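Local atomic coordinates of cysteine protease-like virA (Shigella flexneri, PDB entry 3EB8), a protein that acts as a secreted Shigella virulence effector needed for entry into epithelial cells and spread between them, although its reported action as a tubulin-specific protease is disputed. Residues I95-V99 and E111-T115; T312-G317 and I353-D357. All coordinates share one frame. Residue numbers count along the deposited sequence, not the author numbering.

Contact 1 of 2, residues I95-V99 and E111-T115; sequences ITAPV and EVIET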
# COMPACT_ATOMS: atom_id res chain seq x y z
N ILE A 95 6.22 -12.16 -7.57
CA ILE A 95 6.30 -11.48 -8.85
C ILE A 95 7.77 -11.25 -9.17
O ILE A 95 8.51 -10.71 -8.35
CB ILE A 95 5.60 -10.10 -8.80
CG1 ILE A 95 4.17 -10.23 -8.25
CG2 ILE A 95 5.62 -9.42 -10.17
CD1 ILE A 95 3.35 -11.27 -8.96
N THR A 96 8.19 -11.69 -10.34
CA THR A 96 9.56 -11.47 -10.76
C THR A 96 9.79 -10.09 -11.38
O THR A 96 9.07 -9.65 -12.27
CB THR A 96 10.00 -12.53 -11.72
OG1 THR A 96 9.88 -13.81 -11.09
CG2 THR A 96 11.46 -12.29 -12.09
N ALA A 97 10.79 -9.39 -10.86
CA ALA A 97 11.18 -8.09 -11.39
C ALA A 97 12.23 -8.29 -12.48
O ALA A 97 12.96 -9.28 -12.46
CB ALA A 97 11.73 -7.21 -10.31
N PRO A 98 12.30 -7.35 -13.43
CA PRO A 98 13.19 -7.42 -14.59
C PRO A 98 14.65 -7.07 -14.27
O PRO A 98 15.17 -6.11 -14.83
CB PRO A 98 12.63 -6.34 -15.54
CG PRO A 98 11.34 -5.84 -14.90
CD PRO A 98 11.44 -6.15 -13.45
N VAL A 99 15.28 -7.81 -13.36
CA VAL A 99 16.72 -7.69 -13.10
C VAL A 99 17.17 -9.00 -12.59
O VAL A 99 16.37 -9.75 -12.02
CB VAL A 99 17.07 -6.72 -11.95
CG1 VAL A 99 17.45 -5.36 -12.47
CG2 VAL A 99 15.97 -6.67 -10.89
N GLU A 111 14.51 -1.89 -9.98
CA GLU A 111 13.43 -2.61 -10.65
C GLU A 111 12.56 -3.37 -9.65
O GLU A 111 11.34 -3.45 -9.81
CB GLU A 111 13.95 -3.56 -11.72
CG GLU A 111 14.72 -2.88 -12.85
CD GLU A 111 16.18 -2.59 -12.48
OE1 GLU A 111 16.54 -2.73 -11.29
OE2 GLU A 111 16.96 -2.22 -13.38
N VAL A 112 13.18 -3.95 -8.63
CA VAL A 112 12.43 -4.66 -7.60
C VAL A 112 11.52 -3.68 -6.85
O VAL A 112 10.32 -3.93 -6.67
CB VAL A 112 13.38 -5.42 -6.64
CG1 VAL A 112 12.70 -5.71 -5.31
CG2 VAL A 112 13.85 -6.71 -7.29
N ILE A 113 12.08 -2.55 -6.45
CA ILE A 113 11.32 -1.49 -5.80
C ILE A 113 10.16 -1.06 -6.68
O ILE A 113 9.02 -0.97 -6.22
CB ILE A 113 12.21 -0.27 -5.50
CG1 ILE A 113 13.09 -0.55 -4.27
CG2 ILE A 113 11.37 0.98 -5.26
CD1 ILE A 113 14.40 0.22 -4.29
N GLU A 114 10.45 -0.80 -7.95
CA GLU A 114 9.43 -0.37 -8.91
C GLU A 114 8.31 -1.42 -9.07
O GLU A 114 7.12 -1.09 -8.98
CB GLU A 114 10.07 -0.06 -10.26
CG GLU A 114 9.09 0.21 -11.36
CD GLU A 114 8.46 1.58 -11.24
OE1 GLU A 114 8.86 2.33 -10.32
OE2 GLU A 114 7.57 1.90 -12.05
N THR A 115 8.71 -2.66 -9.30
CA THR A 115 7.78 -3.77 -9.40
C THR A 115 6.93 -3.89 -8.14
O THR A 115 5.72 -4.07 -8.24
CB THR A 115 8.51 -5.09 -9.61
OG1 THR A 115 9.29 -5.01 -10.81
CG2 THR A 115 7.51 -6.26 -9.69
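Helix-on-sheet packing is the motif here: a turn of helix 110-118 lies over strand 94-97 and the loop that leaves it, in the mixed sheet of this EspG/VirA-family protein. The strand and helix segment axes approach to 8.1 Å, and their N-to-C directions make an angle of 140°. Ala97 sits closest to the helix backbone, its CA 5.3 Å from the CA of Val112, and its methyl is small enough to touch three partners: Ala97 CB lies 3.7 Å from Val112 CG2, 3.8 Å from Glu111 O and 3.3 Å from Thr115 OG1. Ile95 CG2 meets Thr115 CG2 at 3.7 Å. Pro98 forms the centre of an inverse gamma turn, closed by a weak hydrogen bond from Val99 N to Ala97 O (2.9 Å). Past this bend, Val99 again points toward the helix, with its CG2 4.2 Å from Val112 CG2 and its CG1 tight against Glu111 OE1 at 3.0 Å. Thr115 suits its place because its methyl serves the apolar contact while OG1 donates to Glu111 O one turn back (2.8 Å), so the hydroxyl is satisfied within the helix. Val112 also reaches Ile354 and Pro356 of strand 348-356. Without hydrogen bonds between the segments, the contact is packing of Ala97, Val99, Val112 and the Thr115 methyl, with the Glu111 chain laid along Pro98 and Val99 (Pro98 CD to Glu111 CB 4.0 Å).

Contact 2 of 2, residues T312-G317 and I353-D357; sequences TCNGVG and IISPD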
# COMPACT_ATOMS: atom_id res chain seq x y z
N THR A 312 15.30 -13.81 -1.37
CA THR A 312 14.77 -14.92 -2.14
C THR A 312 15.94 -15.73 -2.65
O THR A 312 17.10 -15.39 -2.39
CB THR A 312 13.96 -14.44 -3.36
OG1 THR A 312 14.86 -13.82 -4.30
CG2 THR A 312 12.87 -13.44 -2.94
N CYS A 313 15.65 -16.79 -3.39
CA CYS A 313 16.70 -17.63 -3.96
C CYS A 313 17.45 -16.93 -5.11
O CYS A 313 18.39 -17.49 -5.66
CB CYS A 313 16.10 -18.93 -4.48
SG CYS A 313 14.90 -18.58 -5.73
N ASN A 314 17.02 -15.72 -5.46
CA ASN A 314 17.69 -14.94 -6.51
C ASN A 314 18.42 -13.70 -6.01
O ASN A 314 19.21 -13.10 -6.73
CB ASN A 314 16.70 -14.53 -7.59
CG ASN A 314 16.17 -15.71 -8.38
OD1 ASN A 314 16.72 -16.81 -8.31
ND2 ASN A 314 15.11 -15.48 -9.15
N GLY A 315 18.14 -13.29 -4.78
CA GLY A 315 18.77 -12.10 -4.25
C GLY A 315 17.88 -11.31 -3.32
O GLY A 315 16.99 -11.87 -2.68
N VAL A 316 18.12 -10.01 -3.24
CA VAL A 316 17.37 -9.15 -2.33
C VAL A 316 16.05 -8.72 -2.95
O VAL A 316 16.00 -7.89 -3.88
CB VAL A 316 18.19 -7.90 -1.95
CG1 VAL A 316 17.50 -7.12 -0.83
CG2 VAL A 316 19.60 -8.30 -1.53
N GLY A 317 14.96 -9.28 -2.43
CA GLY A 317 13.62 -8.95 -2.88
C GLY A 317 12.89 -8.13 -1.84
O GLY A 317 13.49 -7.63 -0.90
N ILE A 353 5.24 -11.08 -2.53
CA ILE A 353 6.68 -11.16 -2.60
C ILE A 353 7.14 -10.74 -4.00
O ILE A 353 6.58 -11.17 -5.01
CB ILE A 353 7.21 -12.55 -2.23
CG1 ILE A 353 7.03 -12.79 -0.73
CG2 ILE A 353 8.69 -12.68 -2.55
CD1 ILE A 353 7.40 -14.19 -0.29
N ILE A 354 8.14 -9.86 -4.03
CA ILE A 354 8.74 -9.39 -5.26
C ILE A 354 10.19 -9.85 -5.27
O ILE A 354 10.96 -9.54 -4.35
CB ILE A 354 8.64 -7.86 -5.39
CG1 ILE A 354 7.17 -7.42 -5.51
CG2 ILE A 354 9.43 -7.37 -6.58
CD1 ILE A 354 6.43 -7.34 -4.19
N SER A 355 10.56 -10.63 -6.28
CA SER A 355 11.89 -11.23 -6.35
C SER A 355 12.69 -10.69 -7.54
O SER A 355 12.13 -10.48 -8.63
CB SER A 355 11.77 -12.75 -6.48
OG SER A 355 13.03 -13.35 -6.69
N PRO A 356 14.01 -10.48 -7.33
CA PRO A 356 14.90 -10.24 -8.46
C PRO A 356 14.84 -11.49 -9.32
O PRO A 356 14.55 -12.57 -8.79
CB PRO A 356 16.29 -10.16 -7.82
CG PRO A 356 16.07 -10.03 -6.36
CD PRO A 356 14.74 -10.64 -6.06
N ASP A 357 15.07 -11.37 -10.62
CA ASP A 357 15.11 -12.56 -11.46
C ASP A 357 16.45 -13.26 -11.27
O ASP A 357 17.24 -12.78 -10.47
CB ASP A 357 14.88 -12.23 -12.93
CG ASP A 357 14.42 -13.43 -13.70
OD1 ASP A 357 14.72 -14.55 -13.26
OD2 ASP A 357 13.73 -13.27 -14.73
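Ile353 enters along strand 348-356, which runs antiparallel to strand 315-327, and brings its CG2 to 4.3 Å from Thr312 CG2, a loose methyl contact. At Ile354 the backbone does the work: its carbonyl O lies 3.1 Å from Gly317 CA. A CB at Gly317 would stand only 2.3 Å from that oxygen, so glycine alone fits here, while the side chain of Ile354 goes to helix 110-118, touching Val112 and Thr115. Ser355 adds a polar element. Its OG is 3.0 Å from Thr312 OG1, whose single proton could serve this bond or a weaker one to Gly315 O (3.3 Å). Ser355 OG itself donates to Pro356 O at 2.7 Å. Pro356 has the largest area covered by the other segment: its ring lies against the start of the strand, at Gly315 to Gly317, with CG 3.3 Å from Val316 O and 3.8 Å from Gly315 C, and CD 3.8 Å from Gly317 CA. Its carbonyl also accepts from Asn314 ND2 (3.0 Å). Asp357 follows, its C atom 3.3 Å from Asn314 ND2.

On the partner segment, residues 312-315 form the tight turn between strands 300-312 and 315-327. Thr312 N bonds Gly315 O (2.9 Å), and Thr312 OG1 accepts from Asn314 N (3.1 Å) in an ST turn. The backbone angles of Gly315 also call for glycine. The chemistry implies that side chains of the turn, Asn314 to Pro356 O and possibly Thr312 to Ser355 OG, bond the end of the C-terminal strand where proline offers no N-H, while glycines make room for its ring.

Contacts 1 and 2 come in series along the chain, with centres 8 Å apart, and meet on the mixed sheet. Strand 348-356 joins them: it pairs in parallel with strand 94-97 of contact 1 and antiparallel with strand 315-327 of contact 2. Probable hydrogen bonds tie the two directly, Ile95 N to Ile353 O at 2.8 Å and Asp357 N to Val99 O at 2.5 Å. Helix 110-118 packs on both strands 94-97 and 348-356. Parts of the chain far apart in sequence thus fasten the C-terminal strand between strands 94-97 and 315-327, against helix 110-118. All four segments lie outside the tubulin-binding region, residues 182-273.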